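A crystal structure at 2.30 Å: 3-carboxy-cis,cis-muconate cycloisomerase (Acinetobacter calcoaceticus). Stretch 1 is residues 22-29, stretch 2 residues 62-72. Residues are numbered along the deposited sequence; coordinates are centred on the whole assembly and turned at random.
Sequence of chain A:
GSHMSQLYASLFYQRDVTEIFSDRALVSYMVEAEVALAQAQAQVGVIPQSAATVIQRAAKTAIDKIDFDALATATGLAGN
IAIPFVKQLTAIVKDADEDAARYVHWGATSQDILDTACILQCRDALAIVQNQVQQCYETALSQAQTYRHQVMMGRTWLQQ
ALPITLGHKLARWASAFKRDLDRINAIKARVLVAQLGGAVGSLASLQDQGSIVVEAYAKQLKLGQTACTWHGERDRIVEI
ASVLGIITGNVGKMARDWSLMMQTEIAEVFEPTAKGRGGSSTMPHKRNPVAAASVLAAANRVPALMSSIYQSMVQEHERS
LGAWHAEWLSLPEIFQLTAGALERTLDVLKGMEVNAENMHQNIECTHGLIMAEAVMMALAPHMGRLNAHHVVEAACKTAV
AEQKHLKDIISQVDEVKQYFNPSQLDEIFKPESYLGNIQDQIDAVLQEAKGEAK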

# COMPACT_ATOMS: atom_id res chain seq x y z
N SER A 22 -9.03 -0.63 23.53
CA SER A 22 -9.17 0.71 24.10
C SER A 22 -7.98 1.00 25.08
O SER A 22 -7.30 0.07 25.54
CB SER A 22 -10.49 0.80 24.84
OG SER A 22 -10.45 0.01 26.03
N ASP A 23 -7.73 2.27 25.38
CA ASP A 23 -6.65 2.62 26.29
C ASP A 23 -6.77 1.89 27.63
O ASP A 23 -5.79 1.36 28.19
CB ASP A 23 -6.63 4.13 26.54
CG ASP A 23 -6.19 4.92 25.31
OD1 ASP A 23 -5.52 4.35 24.42
OD2 ASP A 23 -6.50 6.11 25.23
N ARG A 24 -8.00 1.84 28.12
CA ARG A 24 -8.30 1.24 29.39
C ARG A 24 -8.02 -0.27 29.35
O ARG A 24 -7.38 -0.80 30.26
CB ARG A 24 -9.75 1.56 29.72
CG ARG A 24 -10.13 1.28 31.14
CD ARG A 24 -11.08 2.36 31.72
NE ARG A 24 -11.40 1.99 33.10
CZ ARG A 24 -11.89 0.79 33.44
NH1 ARG A 24 -12.12 -0.13 32.49
NH2 ARG A 24 -12.12 0.51 34.72
N ALA A 25 -8.47 -0.98 28.31
CA ALA A 25 -8.15 -2.40 28.30
C ALA A 25 -6.64 -2.64 28.13
O ALA A 25 -6.09 -3.58 28.72
CB ALA A 25 -8.93 -3.15 27.18
N LEU A 26 -5.98 -1.80 27.33
CA LEU A 26 -4.55 -1.99 27.09
C LEU A 26 -3.80 -1.94 28.43
O LEU A 26 -3.01 -2.83 28.75
CB LEU A 26 -3.99 -0.93 26.11
CG LEU A 26 -2.45 -1.04 25.96
CD1 LEU A 26 -2.05 -2.37 25.30
CD2 LEU A 26 -1.93 0.14 25.17
N VAL A 27 -4.07 -0.90 29.22
CA VAL A 27 -3.44 -0.76 30.54
C VAL A 27 -3.83 -1.93 31.46
O VAL A 27 -3.03 -2.39 32.27
CB VAL A 27 -3.80 0.59 31.21
CG1 VAL A 27 -3.19 0.62 32.63
CG2 VAL A 27 -3.25 1.77 30.36
N SER A 28 -5.04 -2.46 31.30
CA SER A 28 -5.49 -3.60 32.08
C SER A 28 -4.61 -4.79 31.79
O SER A 28 -4.18 -5.50 32.70
CB SER A 28 -6.90 -3.99 31.69
OG SER A 28 -7.73 -3.81 32.80
N TYR A 29 -4.36 -5.03 30.51
CA TYR A 29 -3.55 -6.17 30.09
C TYR A 29 -2.10 -5.97 30.54
O TYR A 29 -1.40 -6.95 30.85
CB TYR A 29 -3.60 -6.36 28.57
CG TYR A 29 -4.92 -6.90 28.05
CD1 TYR A 29 -5.27 -8.23 28.28
CD2 TYR A 29 -5.76 -6.12 27.25
CE1 TYR A 29 -6.41 -8.79 27.72
CE2 TYR A 29 -6.94 -6.68 26.67
CZ TYR A 29 -7.25 -8.02 26.92
OH TYR A 29 -8.38 -8.62 26.40
N ALA A 62 -5.59 -1.20 40.61
CA ALA A 62 -4.67 -0.21 40.06
C ALA A 62 -5.30 0.57 38.92
O ALA A 62 -5.06 1.77 38.78
CB ALA A 62 -3.40 -0.88 39.58
N ILE A 63 -6.12 -0.11 38.13
CA ILE A 63 -6.76 0.51 36.99
C ILE A 63 -7.57 1.72 37.40
O ILE A 63 -7.61 2.71 36.68
CB ILE A 63 -7.67 -0.47 36.27
CG1 ILE A 63 -8.19 0.16 34.97
CG2 ILE A 63 -8.83 -0.88 37.16
CD1 ILE A 63 -7.12 0.22 33.89
N ASP A 64 -8.21 1.66 38.56
CA ASP A 64 -9.01 2.78 39.04
C ASP A 64 -8.18 3.89 39.63
O ASP A 64 -8.61 5.05 39.64
CB ASP A 64 -10.04 2.31 40.04
CG ASP A 64 -11.05 1.40 39.40
OD1 ASP A 64 -11.75 1.88 38.48
OD2 ASP A 64 -11.13 0.20 39.79
N LYS A 65 -6.98 3.55 40.08
CA LYS A 65 -6.10 4.56 40.66
C LYS A 65 -5.17 5.26 39.66
O LYS A 65 -4.63 6.31 39.97
CB LYS A 65 -5.26 3.93 41.76
CG LYS A 65 -6.07 3.36 42.93
CD LYS A 65 -5.08 2.80 43.92
CE LYS A 65 -5.73 2.15 45.10
NZ LYS A 65 -4.61 1.70 45.97
N ILE A 66 -4.99 4.69 38.47
CA ILE A 66 -4.13 5.26 37.45
C ILE A 66 -4.65 6.55 36.78
O ILE A 66 -5.80 6.63 36.37
CB ILE A 66 -3.81 4.17 36.42
CG1 ILE A 66 -2.64 3.33 36.96
CG2 ILE A 66 -3.53 4.77 35.06
CD1 ILE A 66 -2.41 2.14 36.22
N ASP A 67 -3.80 7.57 36.67
CA ASP A 67 -4.16 8.87 36.07
C ASP A 67 -3.90 8.85 34.56
O ASP A 67 -2.75 9.00 34.13
CB ASP A 67 -3.34 10.01 36.71
CG ASP A 67 -3.70 11.38 36.15
OD1 ASP A 67 -4.66 11.48 35.36
OD2 ASP A 67 -3.02 12.38 36.51
N PHE A 68 -4.97 8.70 33.78
CA PHE A 68 -4.82 8.61 32.35
C PHE A 68 -4.36 9.86 31.64
O PHE A 68 -3.75 9.77 30.58
CB PHE A 68 -6.09 8.03 31.73
CG PHE A 68 -6.19 6.53 31.91
CD1 PHE A 68 -6.68 5.98 33.09
CD2 PHE A 68 -5.76 5.66 30.89
CE1 PHE A 68 -6.72 4.59 33.27
CE2 PHE A 68 -5.80 4.28 31.06
CZ PHE A 68 -6.29 3.74 32.25
N ASP A 69 -4.60 11.03 32.22
CA ASP A 69 -4.12 12.26 31.61
C ASP A 69 -2.62 12.37 31.85
O ASP A 69 -1.84 12.76 30.96
CB ASP A 69 -4.82 13.46 32.21
CG ASP A 69 -6.24 13.57 31.75
OD1 ASP A 69 -6.44 13.95 30.57
OD2 ASP A 69 -7.16 13.24 32.56
N ALA A 70 -2.21 12.03 33.06
CA ALA A 70 -0.81 12.06 33.39
C ALA A 70 -0.14 11.06 32.44
O ALA A 70 0.85 11.37 31.82
CB ALA A 70 -0.60 11.64 34.85
N LEU A 71 -0.73 9.86 32.31
CA LEU A 71 -0.17 8.82 31.46
C LEU A 71 -0.00 9.25 30.00
O LEU A 71 1.05 9.02 29.41
CB LEU A 71 -1.02 7.53 31.54
CG LEU A 71 -0.32 6.26 30.99
CD1 LEU A 71 0.92 6.03 31.82
CD2 LEU A 71 -1.23 5.01 31.04
N ALA A 72 -1.02 9.89 29.42
CA ALA A 72 -0.92 10.31 28.01
C ALA A 72 0.19 11.37 27.84
O ALA A 72 1.05 11.23 26.98
CB ALA A 72 -2.27 10.85 27.50

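Shape and apolar packing hold these two stretches together; no hydrogen bond crosses between them, and the surface buried on both sides sums to 347 Å². Stretch 1 is the N-cap S22 followed by nearly two turns of helix, 23-29, that lay one flank against stretch 2, where helix 62-65 gives way at I66 and D67 to a second helix beginning at F68. The axes of helix 23-29 and helix 68-72 run nearly perpendicular, at 83°, and come no nearer than 12.6 Å, so side chains must bridge the gap.

The central bump is V27. Its CA-to-CB bond points toward stretch 2, and its two methyls enter a hollow lined by I63, I66, F68 and L71. CG1 of V27 lies 4.1 Å from CD1 of I63 and 4.0 Å from CD1 of I66; CG2 of V27 lies 3.6 Å from CE2 of F68 and 3.9 Å from CD2 of L71. The forked, compact valine thus meets both helices of stretch 2 at once: CG1 faces the isoleucines and CG2 lies nearer F68 and L71, although V27 CG1 also comes within 4.4 Å of F68 CZ. All four lining residues also point toward stretch 1. V27, I66 and L71 are buried, so apolar branched side chains suit the site.

I63 is a bump in return. With chi1 t and chi2 p, it carries its CD1 onto the surface of the first helix, 3.8 Å from the R24 carbonyl O and 4.2 Å from S28 OG. The CA atoms of the two stretches are closest here, with S28 CA and I63 CA 6.5 Å apart. The R24 carbonyl is already engaged by S28 N within its own helix.

F68 fills the space beside V27 toward the start of the first helix. Its CE2 comes within 4.1 Å of D23 O, which lies at the ring edge, and within 4.3 Å of R24 CA.

R24 closes the exposed margin. Its CA-to-CB bond points sideways, but the long side chain brings its end nearer: I63 CG1 sits over one face of the guanidinium, 4.0 Å from R24 NH2, while D64 OD1 lies at its edge, also 4.0 Å from R24 NH2. The opposite charges are near each other but beyond salt-bridge range.

Outside the contact itself, caps satisfy the helix starts. S22 OG accepts from A25 N at 3.2 Å; D67 OD1 accepts from D69 N at 3.2 Å and, weakly, from A70 N at 3.4 Å.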